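Local coordinates for protein DTDP-4-dehydrorhamnose reductase, rfbD ortholog (Clostridium acetobutylicum, PDB 1VL0) that probably catalyses the NAD(P)H-dependent reduction of dTDP-6-deoxy-L-lyxo-4-hexulose to dTDP-L-rhamnose, the last step of dTDP-L-rhamnose biosynthesis, at residues D48-L53 against Y87-I92; D77-Q82 against S135-T140; L97-Y102 against K149-K154; S112-F117 against T160-G165. All coordinates share one frame; numbering follows the deposited sequence.

Contact 1: residues D48-L53 against Y87-I92. With NAI (1,4-dihydronicotinamide adenine dinucleotide), chain D.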
# COMPACT_ATOMS: atom_id res chain seq x y z
N ASP A 48 26.89 -2.06 -5.81
CA ASP A 48 26.15 -3.17 -5.23
C ASP A 48 24.87 -2.64 -4.62
O ASP A 48 24.88 -1.97 -3.60
CB ASP A 48 27.01 -3.83 -4.16
CG ASP A 48 26.34 -5.06 -3.57
OD1 ASP A 48 25.15 -5.30 -3.86
OD2 ASP A 48 26.94 -5.85 -2.81
N ILE A 49 23.74 -2.92 -5.26
CA ILE A 49 22.49 -2.33 -4.85
C ILE A 49 21.97 -2.85 -3.51
O ILE A 49 21.09 -2.23 -2.95
CB ILE A 49 21.40 -2.49 -5.95
CG1 ILE A 49 20.92 -3.94 -6.09
CG2 ILE A 49 21.89 -1.94 -7.30
CD1 ILE A 49 19.76 -4.06 -7.10
N THR A 50 22.53 -3.95 -2.99
CA THR A 50 22.09 -4.51 -1.72
C THR A 50 22.72 -3.80 -0.52
O THR A 50 22.33 -4.08 0.61
CB THR A 50 22.42 -6.00 -1.59
OG1 THR A 50 23.83 -6.20 -1.57
CG2 THR A 50 21.95 -6.76 -2.78
N ASN A 51 23.64 -2.87 -0.78
CA ASN A 51 24.35 -2.14 0.23
C ASN A 51 23.83 -0.72 0.39
O ASN A 51 24.10 0.13 -0.47
CB ASN A 51 25.82 -2.09 -0.16
CG ASN A 51 26.72 -1.52 0.94
OD1 ASN A 51 26.44 -0.49 1.58
ND2 ASN A 51 27.81 -2.21 1.18
N VAL A 52 23.18 -0.45 1.51
CA VAL A 52 22.41 0.79 1.66
C VAL A 52 23.30 2.02 1.67
O VAL A 52 23.02 3.00 1.00
CB VAL A 52 21.44 0.77 2.90
CG1 VAL A 52 22.13 0.58 4.17
CG2 VAL A 52 20.62 2.05 2.97
N LEU A 53 24.40 1.95 2.38
CA LEU A 53 25.27 3.08 2.49
C LEU A 53 25.90 3.43 1.15
O LEU A 53 26.03 4.60 0.78
CB LEU A 53 26.34 2.81 3.56
CG LEU A 53 25.82 2.60 5.01
CD1 LEU A 53 27.01 2.42 5.96
CD2 LEU A 53 24.88 3.75 5.50
N TYR A 87 16.28 -12.32 -1.45
CA TYR A 87 15.65 -11.19 -0.77
C TYR A 87 16.55 -9.96 -0.89
O TYR A 87 16.09 -8.89 -1.26
CB TYR A 87 15.33 -11.50 0.71
CG TYR A 87 13.91 -11.94 0.91
CD1 TYR A 87 12.84 -11.08 0.58
CD2 TYR A 87 13.60 -13.18 1.41
CE1 TYR A 87 11.53 -11.44 0.76
CE2 TYR A 87 12.28 -13.54 1.59
CZ TYR A 87 11.25 -12.68 1.25
OH TYR A 87 9.94 -13.07 1.41
N LYS A 88 17.86 -10.15 -0.70
CA LYS A 88 18.79 -9.04 -0.77
C LYS A 88 18.79 -8.39 -2.14
O LYS A 88 18.73 -7.17 -2.24
CB LYS A 88 20.23 -9.47 -0.43
CG LYS A 88 20.46 -9.82 1.00
CD LYS A 88 21.97 -10.13 1.21
CE LYS A 88 22.23 -10.60 2.64
NZ LYS A 88 23.65 -10.90 2.95
N ILE A 89 18.86 -9.22 -3.19
CA ILE A 89 18.95 -8.69 -4.53
C ILE A 89 17.59 -8.28 -5.06
O ILE A 89 17.45 -7.26 -5.71
CB ILE A 89 19.63 -9.71 -5.49
CG1 ILE A 89 21.05 -10.04 -4.99
CG2 ILE A 89 19.72 -9.11 -6.93
CD1 ILE A 89 21.85 -11.03 -5.89
N ASN A 90 16.58 -9.13 -4.86
CA ASN A 90 15.28 -8.93 -5.50
C ASN A 90 14.35 -7.97 -4.74
O ASN A 90 13.44 -7.43 -5.35
CB ASN A 90 14.58 -10.27 -5.74
CG ASN A 90 15.24 -11.08 -6.82
OD1 ASN A 90 15.99 -10.56 -7.63
ND2 ASN A 90 14.96 -12.38 -6.85
N ALA A 91 14.58 -7.78 -3.42
CA ALA A 91 13.73 -6.91 -2.61
C ALA A 91 14.46 -5.74 -1.98
O ALA A 91 14.00 -4.62 -2.11
CB ALA A 91 13.05 -7.67 -1.58
N ILE A 92 15.56 -6.01 -1.27
CA ILE A 92 16.33 -4.96 -0.58
C ILE A 92 16.99 -4.03 -1.59
O ILE A 92 17.12 -2.84 -1.36
CB ILE A 92 17.45 -5.58 0.33
CG1 ILE A 92 16.89 -6.45 1.45
CG2 ILE A 92 18.38 -4.50 0.93
CD1 ILE A 92 15.79 -5.88 2.20
PA NAI D . 20.16 -10.66 -16.55
O1A NAI D . 20.26 -11.87 -15.66
O2A NAI D . 20.51 -10.93 -17.99
O5B NAI D . 21.01 -9.50 -15.84
C5B NAI D . 20.75 -9.23 -14.48
C4B NAI D . 21.89 -8.44 -13.85
O4B NAI D . 21.79 -8.50 -12.43
C3B NAI D . 23.30 -8.98 -14.15
O3B NAI D . 24.02 -8.06 -14.95
C2B NAI D . 23.89 -9.13 -12.74
O2B NAI D . 25.30 -8.99 -12.66
C1B NAI D . 23.07 -8.07 -12.00
N9A NAI D . 23.20 -7.98 -10.53
C8A NAI D . 23.16 -9.03 -9.66
N7A NAI D . 23.35 -8.55 -8.42
C5A NAI D . 23.54 -7.22 -8.45
C6A NAI D . 23.78 -6.28 -7.45
N6A NAI D . 23.88 -6.64 -6.18
N1A NAI D . 23.93 -4.95 -7.79
C2A NAI D . 23.83 -4.56 -9.13
N3A NAI D . 23.62 -5.48 -10.12
C4A NAI D . 23.46 -6.81 -9.80
O3 NAI D . 18.68 -10.06 -16.38
PN NAI D . 17.56 -9.88 -17.54
O1N NAI D . 17.74 -8.59 -18.24
O2N NAI D . 17.34 -11.19 -18.19
O5D NAI D . 16.31 -9.51 -16.58
C5D NAI D . 15.94 -8.14 -16.43
C4D NAI D . 14.75 -8.05 -15.51
O4D NAI D . 13.63 -8.80 -16.01
C3D NAI D . 15.06 -8.56 -14.10
O3D NAI D . 14.60 -7.55 -13.24
C2D NAI D . 14.25 -9.85 -13.96
O2D NAI D . 13.76 -10.18 -12.66
C1D NAI D . 13.10 -9.57 -14.93
N1N NAI D . 12.50 -10.77 -15.50
C2N NAI D . 13.20 -11.49 -16.44
C3N NAI D . 12.60 -12.62 -16.99
C7N NAI D . 13.43 -13.62 -17.73
O7N NAI D . 12.75 -14.56 -18.52
N7N NAI D . 14.77 -13.61 -17.63
C4N NAI D . 11.31 -12.99 -16.59
C5N NAI D . 10.60 -12.25 -15.65
C6N NAI D . 11.24 -11.13 -15.11
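Thr50 meets the helical turn of residues 87-92 through its methyl group. Its CB is 3.9 Å from the backbone O of Lys88, and from there the side chain forks. CG2, lying beside the backbone N and anti to the carbonyl carbon, runs on to within 3.3 Å of Lys88 O and also touches Lys88 CB and Ile89 CG1. OG1 (chi1 65°) takes the other branch and donates to Asp48 OD1 at 2.8 Å. The backbone N of Thr50 reaches that same oxygen, closing an Asx turn; both donors come from one face of the carboxylate, well out of its plane. Thus braced, OD1 accepts from the adenine amino group, NAI N6A, at 3.0 Å, while Ile49 N gives NAI N1A a nearly straight bond of 3.2 Å (177°). The two bonds read the Watson-Crick edge of the adenine, and CD1 of Ile89 packs near its N7A at 3.8 Å. No hydrogen bond joins the two segments directly, so their meeting is van der Waals packing. The loop leading into helix 52-62 thereby rests on helix 83-104, whose Asn96 ND2 bonds Ile49 O, and Met267 of a second subunit packs on Ile92.

Contact 2: residues D77-Q82 against S135-T140. With NAI (1,4-dihydronicotinamide adenine dinucleotide), chain D.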
# COMPACT_ATOMS: atom_id res chain seq x y z
N ASP A 77 15.33 -21.60 -9.80
CA ASP A 77 15.48 -22.77 -8.93
C ASP A 77 16.46 -22.48 -7.82
O ASP A 77 16.23 -22.89 -6.69
CB ASP A 77 15.92 -24.01 -9.73
CG ASP A 77 14.86 -24.46 -10.75
OD1 ASP A 77 13.67 -24.61 -10.36
OD2 ASP A 77 15.12 -24.68 -11.95
N LYS A 78 17.56 -21.79 -8.13
CA LYS A 78 18.56 -21.42 -7.12
C LYS A 78 18.02 -20.48 -6.03
O LYS A 78 18.54 -20.46 -4.92
CB LYS A 78 19.83 -20.81 -7.77
CG LYS A 78 20.95 -21.82 -8.06
N CYS A 79 17.01 -19.67 -6.35
CA CYS A 79 16.38 -18.81 -5.33
C CYS A 79 15.78 -19.62 -4.18
O CYS A 79 15.78 -19.16 -3.03
CB CYS A 79 15.27 -17.92 -5.95
SG CYS A 79 15.88 -16.60 -7.01
N GLU A 80 15.27 -20.81 -4.48
CA GLU A 80 14.66 -21.66 -3.45
C GLU A 80 15.66 -22.06 -2.39
O GLU A 80 15.32 -22.13 -1.23
CB GLU A 80 14.05 -22.93 -4.04
CG GLU A 80 12.90 -22.72 -5.00
CD GLU A 80 11.70 -22.00 -4.39
OE1 GLU A 80 11.46 -22.08 -3.15
OE2 GLU A 80 10.97 -21.36 -5.18
N GLU A 81 16.91 -22.27 -2.80
CA GLU A 81 17.98 -22.63 -1.86
C GLU A 81 18.82 -21.43 -1.40
O GLU A 81 19.58 -21.56 -0.46
CB GLU A 81 18.90 -23.72 -2.47
CG GLU A 81 19.80 -23.26 -3.62
CD GLU A 81 20.48 -24.40 -4.42
OE1 GLU A 81 21.62 -24.80 -4.06
OE2 GLU A 81 19.91 -24.86 -5.45
N GLN A 82 18.67 -20.28 -2.06
CA GLN A 82 19.34 -19.04 -1.67
C GLN A 82 18.34 -17.93 -1.35
O GLN A 82 18.43 -16.86 -1.89
CB GLN A 82 20.23 -18.58 -2.81
CG GLN A 82 21.17 -19.64 -3.36
CD GLN A 82 22.18 -19.08 -4.39
OE1 GLN A 82 21.87 -18.19 -5.18
NE2 GLN A 82 23.40 -19.61 -4.36
N SER A 135 6.66 -19.13 -5.57
CA SER A 135 8.08 -19.41 -5.61
C SER A 135 8.85 -18.38 -4.80
O SER A 135 8.34 -17.27 -4.58
CB SER A 135 8.54 -19.40 -7.07
OG SER A 135 8.45 -18.12 -7.66
N ALA A 136 10.07 -18.72 -4.37
CA ALA A 136 10.99 -17.70 -3.77
C ALA A 136 11.31 -16.55 -4.70
O ALA A 136 11.37 -15.38 -4.32
CB ALA A 136 12.28 -18.36 -3.33
N TYR A 137 11.57 -16.88 -5.95
CA TYR A 137 11.80 -15.85 -6.94
C TYR A 137 10.61 -14.90 -6.98
O TYR A 137 10.76 -13.69 -6.88
CB TYR A 137 12.04 -16.48 -8.30
CG TYR A 137 12.19 -15.46 -9.41
CD1 TYR A 137 13.25 -14.56 -9.41
CD2 TYR A 137 11.27 -15.39 -10.43
CE1 TYR A 137 13.38 -13.63 -10.41
CE2 TYR A 137 11.39 -14.45 -11.46
CZ TYR A 137 12.41 -13.58 -11.45
OH TYR A 137 12.51 -12.67 -12.48
N GLY A 138 9.40 -15.44 -7.13
CA GLY A 138 8.24 -14.58 -7.22
C GLY A 138 7.97 -13.75 -5.96
O GLY A 138 7.59 -12.58 -6.01
N LYS A 139 8.15 -14.39 -4.82
CA LYS A 139 7.87 -13.75 -3.54
C LYS A 139 8.82 -12.59 -3.29
O LYS A 139 8.41 -11.53 -2.88
CB LYS A 139 7.97 -14.80 -2.42
CG LYS A 139 8.01 -14.21 -0.99
CD LYS A 139 6.75 -13.36 -0.62
CE LYS A 139 6.80 -12.92 0.86
NZ LYS A 139 5.53 -12.24 1.32
N THR A 140 10.10 -12.82 -3.56
CA THR A 140 11.14 -11.77 -3.38
C THR A 140 11.02 -10.63 -4.37
O THR A 140 11.24 -9.49 -4.02
CB THR A 140 12.56 -12.37 -3.46
OG1 THR A 140 12.80 -12.98 -4.76
CG2 THR A 140 12.75 -13.46 -2.39
PA NAI D . 20.16 -10.66 -16.55
O1A NAI D . 20.26 -11.87 -15.66
O2A NAI D . 20.51 -10.93 -17.99
O5B NAI D . 21.01 -9.50 -15.84
C5B NAI D . 20.75 -9.23 -14.48
C4B NAI D . 21.89 -8.44 -13.85
O4B NAI D . 21.79 -8.50 -12.43
C3B NAI D . 23.30 -8.98 -14.15
O3B NAI D . 24.02 -8.06 -14.95
C2B NAI D . 23.89 -9.13 -12.74
O2B NAI D . 25.30 -8.99 -12.66
C1B NAI D . 23.07 -8.07 -12.00
N9A NAI D . 23.20 -7.98 -10.53
C8A NAI D . 23.16 -9.03 -9.66
N7A NAI D . 23.35 -8.55 -8.42
C5A NAI D . 23.54 -7.22 -8.45
C6A NAI D . 23.78 -6.28 -7.45
N6A NAI D . 23.88 -6.64 -6.18
N1A NAI D . 23.93 -4.95 -7.79
C2A NAI D . 23.83 -4.56 -9.13
N3A NAI D . 23.62 -5.48 -10.12
C4A NAI D . 23.46 -6.81 -9.80
O3 NAI D . 18.68 -10.06 -16.38
PN NAI D . 17.56 -9.88 -17.54
O1N NAI D . 17.74 -8.59 -18.24
O2N NAI D . 17.34 -11.19 -18.19
O5D NAI D . 16.31 -9.51 -16.58
C5D NAI D . 15.94 -8.14 -16.43
C4D NAI D . 14.75 -8.05 -15.51
O4D NAI D . 13.63 -8.80 -16.01
C3D NAI D . 15.06 -8.56 -14.10
O3D NAI D . 14.60 -7.55 -13.24
C2D NAI D . 14.25 -9.85 -13.96
O2D NAI D . 13.76 -10.18 -12.66
C1D NAI D . 13.10 -9.57 -14.93
N1N NAI D . 12.50 -10.77 -15.50
C2N NAI D . 13.20 -11.49 -16.44
C3N NAI D . 12.60 -12.62 -16.99
C7N NAI D . 13.43 -13.62 -17.73
O7N NAI D . 12.75 -14.56 -18.52
N7N NAI D . 14.77 -13.61 -17.63
C4N NAI D . 11.31 -12.99 -16.59
C5N NAI D . 10.60 -12.25 -15.65
C6N NAI D . 11.24 -11.13 -15.11
O HOH W 1 12.14 -19.68 -7.00
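Bent at chi2 (-60°) after a chi1 of -63°, the side chain of Glu80 delivers its carboxylate to the start of helix 136-151; Tyr137, its CG anti to the backbone N, sends its ring off toward the cofactor. Glu80 OE2 accepts from Ala136 N at 2.9 Å, the donor standing above the carboxylate plane. The same oxygen accepts a hydrogen bond from a water, which in turn accepts one from Tyr137 N at 3.0 Å. One carboxylate oxygen therefore serves two successive amides of the first helical turn, directly and through water, while the third, Gly138 N, donates to the N-cap hydroxyl Ser135 OG at 2.9 Å. A negative charge at this end should interact favourably with the helix dipole.

Next to this polar grip, Cys79 points at the helix. Its CB packs on Ala136 CB at 4.0 Å, and its SG lies 4.1 Å from Tyr137 CB, approaching the ring obliquely in a sulfur-aromatic contact. The methyl of Ala136 also rests against the backbone O of Cys79, so the short helix 76-81 crosses the first turn of helix 136-151 at 78° over small residues.

At the far end of the ring, Tyr137 OH is hydrogen-bonded to the nicotinamide ribose hydroxyl NAI O2D at 2.8 Å. Tyr137 and Lys141, which also bonds the cofactor, form the Tyr-x-x-x-Lys signature of the short-chain dehydrogenase/reductase superfamily, of which this family is an extended member, carried here on a helix capped by Ser135, with Glu80 bonded to its first amide.

Contact 3: residues L97-Y102 against K149-K154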
# COMPACT_ATOMS: atom_id res chain seq x y z
N LEU A 97 17.25 1.44 -3.75
CA LEU A 97 17.26 2.32 -4.91
C LEU A 97 16.10 3.28 -4.93
O LEU A 97 16.24 4.46 -5.29
CB LEU A 97 17.26 1.47 -6.19
CG LEU A 97 18.48 0.58 -6.44
CD1 LEU A 97 18.20 -0.34 -7.61
CD2 LEU A 97 19.75 1.40 -6.73
N ALA A 98 14.94 2.79 -4.52
CA ALA A 98 13.73 3.61 -4.47
C ALA A 98 13.85 4.77 -3.48
O ALA A 98 13.52 5.94 -3.82
CB ALA A 98 12.51 2.74 -4.16
N ALA A 99 14.36 4.48 -2.28
CA ALA A 99 14.54 5.49 -1.25
C ALA A 99 15.65 6.47 -1.59
O ALA A 99 15.49 7.66 -1.35
CB ALA A 99 14.87 4.84 0.06
N ALA A 100 16.74 5.96 -2.12
CA ALA A 100 17.90 6.80 -2.49
C ALA A 100 17.46 7.72 -3.62
O ALA A 100 17.79 8.86 -3.64
CB ALA A 100 19.06 5.94 -2.90
N ALA A 101 16.73 7.18 -4.59
CA ALA A 101 16.11 7.98 -5.64
C ALA A 101 15.24 9.08 -5.05
O ALA A 101 15.42 10.25 -5.38
CB ALA A 101 15.31 7.11 -6.61
N TYR A 102 14.29 8.71 -4.22
CA TYR A 102 13.44 9.68 -3.54
C TYR A 102 14.19 10.85 -2.89
O TYR A 102 13.79 11.98 -3.00
CB TYR A 102 12.54 9.01 -2.50
CG TYR A 102 11.57 9.97 -1.86
CD1 TYR A 102 10.42 10.36 -2.52
CD2 TYR A 102 11.84 10.54 -0.60
CE1 TYR A 102 9.54 11.26 -1.94
CE2 TYR A 102 10.98 11.46 -0.03
CZ TYR A 102 9.82 11.83 -0.70
OH TYR A 102 8.91 12.73 -0.19
N LYS A 149 7.06 1.03 -4.43
CA LYS A 149 5.90 1.86 -4.36
C LYS A 149 5.79 2.58 -3.01
O LYS A 149 5.29 3.70 -2.93
CB LYS A 149 4.66 1.02 -4.57
CG LYS A 149 4.59 0.35 -5.90
CD LYS A 149 3.17 -0.16 -6.18
CE LYS A 149 2.97 -1.48 -5.54
NZ LYS A 149 1.62 -2.00 -5.89
N ALA A 150 6.24 1.94 -1.94
CA ALA A 150 6.08 2.53 -0.60
C ALA A 150 7.05 3.66 -0.41
O ALA A 150 6.75 4.61 0.28
CB ALA A 150 6.34 1.49 0.47
N LEU A 151 8.22 3.54 -1.01
CA LEU A 151 9.31 4.48 -0.75
C LEU A 151 9.52 5.61 -1.77
O LEU A 151 10.34 6.48 -1.54
CB LEU A 151 10.59 3.69 -0.61
CG LEU A 151 10.64 2.77 0.61
CD1 LEU A 151 11.75 1.79 0.46
CD2 LEU A 151 10.76 3.58 1.92
N ASN A 152 8.82 5.57 -2.90
CA ASN A 152 8.96 6.56 -3.96
C ASN A 152 7.66 6.69 -4.79
O ASN A 152 7.34 5.78 -5.54
CB ASN A 152 10.19 6.21 -4.87
CG ASN A 152 10.64 7.37 -5.75
OD1 ASN A 152 9.83 8.25 -6.08
ND2 ASN A 152 11.92 7.39 -6.12
N PRO A 153 6.93 7.81 -4.66
CA PRO A 153 5.73 8.06 -5.48
C PRO A 153 5.91 8.19 -7.00
O PRO A 153 4.90 8.10 -7.71
CB PRO A 153 5.18 9.39 -4.93
CG PRO A 153 5.76 9.49 -3.58
CD PRO A 153 7.16 8.92 -3.72
N LYS A 154 7.12 8.53 -7.47
CA LYS A 154 7.50 8.53 -8.87
C LYS A 154 8.06 7.17 -9.27
O LYS A 154 9.24 7.01 -9.49
CB LYS A 154 8.46 9.69 -9.22
CG LYS A 154 7.77 11.05 -9.12
CD LYS A 154 8.68 12.26 -9.57
CE LYS A 154 7.81 13.50 -9.88
NZ LYS A 154 6.89 13.31 -11.05
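The helical residues 97-102 face the point where helix 136-151 ends, with CA atoms 5.4 Å apart at Ala99 and Leu151 and 5.5 Å apart at Tyr102 and Asn152. Leaving helical geometry, Asn152 turns its side chain onto the other helix, and its ND2 donates to Ala98 O at 3.2 Å. That oxygen is approached on a lone pair, but the bond is bent (137° at the hydrogen), and it already accepts the helical bond from Tyr102 N. The same ND2 has a second acceptor in Ala106 O, while Asn152 OD1 takes Lys154 N at 3.1 Å and forms an Asx turn, so both ends of the amide are engaged and its rotation is fixed. Beside the asparagine, Ala98 CB meets Leu151 CB at 4.1 Å. One turn further along helix 83-104, Tyr102, with CG anti to its backbone N (chi1 -175°), places CB 3.5 Å from Leu151 O and turns its ring obliquely against Pro153, where CD lies 3.8 Å from Tyr102 CD1. Helix 83-104 is thus tied to the turn that feeds strand 155-164, beside Ile108 of strand 107-113, and Tyr102 also packs against Tyr102 of two neighbouring subunits.

Contact 4: residues S112-F117 against T160-G165. With NAI (1,4-dihydronicotinamide adenine dinucleotide), chain D.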
# COMPACT_ATOMS: atom_id res chain seq x y z
N SER A 112 9.99 -6.24 -13.08
CA SER A 112 9.47 -7.33 -12.31
C SER A 112 8.98 -8.47 -13.23
O SER A 112 9.35 -8.54 -14.42
CB SER A 112 8.32 -6.83 -11.39
OG SER A 112 7.98 -7.77 -10.35
N THR A 113 8.14 -9.35 -12.69
CA THR A 113 7.93 -10.68 -13.23
C THR A 113 6.49 -11.18 -13.16
O THR A 113 5.73 -10.85 -12.26
CB THR A 113 8.91 -11.68 -12.53
OG1 THR A 113 8.73 -13.03 -13.03
CG2 THR A 113 8.66 -11.78 -11.04
N ASP A 114 6.13 -11.98 -14.14
CA ASP A 114 4.91 -12.81 -14.12
C ASP A 114 4.87 -13.84 -13.00
O ASP A 114 3.82 -14.34 -12.67
CB ASP A 114 4.76 -13.54 -15.49
CG ASP A 114 5.90 -14.55 -15.77
OD1 ASP A 114 7.09 -14.19 -15.66
OD2 ASP A 114 5.69 -15.74 -16.12
N TYR A 115 6.00 -14.15 -12.39
CA TYR A 115 6.01 -15.08 -11.24
C TYR A 115 5.38 -14.49 -9.96
O TYR A 115 5.31 -15.16 -8.95
CB TYR A 115 7.45 -15.52 -10.90
CG TYR A 115 7.96 -16.71 -11.73
CD1 TYR A 115 8.20 -16.57 -13.08
CD2 TYR A 115 8.19 -17.94 -11.15
CE1 TYR A 115 8.65 -17.63 -13.82
CE2 TYR A 115 8.63 -18.99 -11.87
CZ TYR A 115 8.87 -18.82 -13.23
OH TYR A 115 9.31 -19.88 -13.99
N VAL A 116 4.92 -13.24 -10.00
CA VAL A 116 4.12 -12.72 -8.88
C VAL A 116 2.73 -13.34 -8.84
O VAL A 116 2.05 -13.22 -7.84
CB VAL A 116 4.01 -11.18 -8.85
CG1 VAL A 116 5.44 -10.54 -8.79
CG2 VAL A 116 3.25 -10.63 -10.03
N PHE A 117 2.32 -13.98 -9.92
CA PHE A 117 1.02 -14.65 -10.02
C PHE A 117 1.18 -16.15 -9.78
O PHE A 117 2.30 -16.64 -9.82
CB PHE A 117 0.41 -14.36 -11.37
CG PHE A 117 0.17 -12.89 -11.60
CD1 PHE A 117 -0.81 -12.22 -10.89
CD2 PHE A 117 0.92 -12.18 -12.52
CE1 PHE A 117 -1.07 -10.88 -11.13
CE2 PHE A 117 0.69 -10.83 -12.73
CZ PHE A 117 -0.28 -10.17 -12.01
N THR A 160 7.61 -8.31 -16.72
CA THR A 160 7.84 -8.98 -17.97
C THR A 160 7.99 -10.50 -17.79
O THR A 160 7.83 -11.01 -16.68
CB THR A 160 9.00 -8.36 -18.73
OG1 THR A 160 9.02 -8.89 -20.07
CG2 THR A 160 10.34 -8.72 -18.14
N ALA A 161 8.25 -11.23 -18.88
CA ALA A 161 8.30 -12.69 -18.83
C ALA A 161 9.00 -13.24 -20.06
O ALA A 161 9.03 -12.58 -21.11
CB ALA A 161 6.87 -13.27 -18.78
N TRP A 162 9.55 -14.45 -19.92
CA TRP A 162 10.06 -15.24 -21.05
C TRP A 162 10.98 -14.36 -21.88
O TRP A 162 10.84 -14.25 -23.10
CB TRP A 162 8.92 -15.75 -21.89
CG TRP A 162 8.07 -16.77 -21.24
CD1 TRP A 162 7.80 -16.93 -19.89
CD2 TRP A 162 7.30 -17.77 -21.90
NE1 TRP A 162 6.92 -17.97 -19.69
CE2 TRP A 162 6.62 -18.53 -20.91
CE3 TRP A 162 7.16 -18.16 -23.23
CZ2 TRP A 162 5.82 -19.62 -21.21
CZ3 TRP A 162 6.36 -19.20 -23.52
CH2 TRP A 162 5.70 -19.94 -22.52
N LEU A 163 11.93 -13.74 -21.21
CA LEU A 163 12.68 -12.65 -21.82
C LEU A 163 13.98 -13.09 -22.51
O LEU A 163 14.80 -13.82 -21.94
CB LEU A 163 13.03 -11.61 -20.75
CG LEU A 163 13.63 -10.32 -21.23
CD1 LEU A 163 12.63 -9.52 -22.02
CD2 LEU A 163 14.18 -9.52 -20.04
N TYR A 164 14.19 -12.61 -23.74
CA TYR A 164 15.40 -12.96 -24.48
C TYR A 164 16.02 -11.70 -25.04
O TYR A 164 15.35 -10.73 -25.36
CB TYR A 164 15.13 -14.01 -25.60
CG TYR A 164 14.12 -13.55 -26.65
CD1 TYR A 164 14.53 -12.81 -27.73
CD2 TYR A 164 12.79 -13.86 -26.53
CE1 TYR A 164 13.63 -12.38 -28.67
CE2 TYR A 164 11.89 -13.44 -27.45
CZ TYR A 164 12.32 -12.73 -28.54
OH TYR A 164 11.43 -12.25 -29.44
N GLY A 165 17.32 -11.75 -25.17
CA GLY A 165 18.11 -10.64 -25.71
C GLY A 165 19.59 -11.00 -25.65
O GLY A 165 19.98 -12.16 -25.83
PA NAI D . 20.16 -10.66 -16.55
O1A NAI D . 20.26 -11.87 -15.66
O2A NAI D . 20.51 -10.93 -17.99
O5B NAI D . 21.01 -9.50 -15.84
C5B NAI D . 20.75 -9.23 -14.48
C4B NAI D . 21.89 -8.44 -13.85
O4B NAI D . 21.79 -8.50 -12.43
C3B NAI D . 23.30 -8.98 -14.15
O3B NAI D . 24.02 -8.06 -14.95
C2B NAI D . 23.89 -9.13 -12.74
O2B NAI D . 25.30 -8.99 -12.66
C1B NAI D . 23.07 -8.07 -12.00
N9A NAI D . 23.20 -7.98 -10.53
C8A NAI D . 23.16 -9.03 -9.66
N7A NAI D . 23.35 -8.55 -8.42
C5A NAI D . 23.54 -7.22 -8.45
C6A NAI D . 23.78 -6.28 -7.45
N6A NAI D . 23.88 -6.64 -6.18
N1A NAI D . 23.93 -4.95 -7.79
C2A NAI D . 23.83 -4.56 -9.13
N3A NAI D . 23.62 -5.48 -10.12
C4A NAI D . 23.46 -6.81 -9.80
O3 NAI D . 18.68 -10.06 -16.38
PN NAI D . 17.56 -9.88 -17.54
O1N NAI D . 17.74 -8.59 -18.24
O2N NAI D . 17.34 -11.19 -18.19
O5D NAI D . 16.31 -9.51 -16.58
C5D NAI D . 15.94 -8.14 -16.43
C4D NAI D . 14.75 -8.05 -15.51
O4D NAI D . 13.63 -8.80 -16.01
C3D NAI D . 15.06 -8.56 -14.10
O3D NAI D . 14.60 -7.55 -13.24
C2D NAI D . 14.25 -9.85 -13.96
O2D NAI D . 13.76 -10.18 -12.66
C1D NAI D . 13.10 -9.57 -14.93
N1N NAI D . 12.50 -10.77 -15.50
C2N NAI D . 13.20 -11.49 -16.44
C3N NAI D . 12.60 -12.62 -16.99
C7N NAI D . 13.43 -13.62 -17.73
O7N NAI D . 12.75 -14.56 -18.52
N7N NAI D . 14.77 -13.61 -17.63
C4N NAI D . 11.31 -12.99 -16.59
C5N NAI D . 10.60 -12.25 -15.65
C6N NAI D . 11.24 -11.13 -15.11
O HOH W 2 9.30 -15.32 -16.92
O HOH W 3 6.53 -17.99 -16.66
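Thr160 joins the 112-117 segment as a parallel strand partner of Thr113: its N donates to Ser112 O at 2.9 Å, and its O accepts from Asp114 N at 3.2 Å. A CA-H...O contact from Thr113 supports the same carbonyl, which also lies 3.2 Å from NAI C5N. Ala161 follows, its CB against the carboxylate of Asp114, 3.3 Å from OD1. A chi1 of 64° sets the Asp114 carboxylate against this methyl. At Trp162 two waters bridge the segments: one is bound by Asp114 OD1 and Trp162 N, the other by Asp114 OD2 and Trp162 NE1, so each carboxylate oxygen has its own water. Both waters lie in plane at the edge of the indole. Leu163 N then gives the carboxamide oxygen NAI O7N a nearly straight bond of 2.9 Å (174°). Thr113 OG1, set by its torsion anti to the residue's own backbone N, lies 3.3 Å from NAI C5N and accepts from Tyr115 N in an ST turn. Ser112 O is 3.3 Å from NAI C6N. Backbone oxygens and a hydroxyl thus border the dihydropyridine ring while one amide fixes its carboxamide, which would hold the ring's rotation and set which face is offered for hydride transfer.

Three of the four contacts line one cofactor: contact 1 holds the adenine, contact 2 the nicotinamide ribose and contact 4 the nicotinamide, with the centres of contacts 1 and 4 about 20 Å apart. Contact 2 touches both of the others, through Asn90 ND2 and Thr140 OG1 (3.1 Å, a probable hydrogen bond) on one side and Tyr137 CE2 against Thr113 OG1 (3.4 Å) on the other. Contact 3 stands back from the site, the Ala98 side chain about 14 Å from NAI, yet it shares helix 83-104 with contact 1 and helix 136-151 with contact 2, and its Leu97 packs on Ile49. These two helices therefore link the subunit interface to the cofactor pocket.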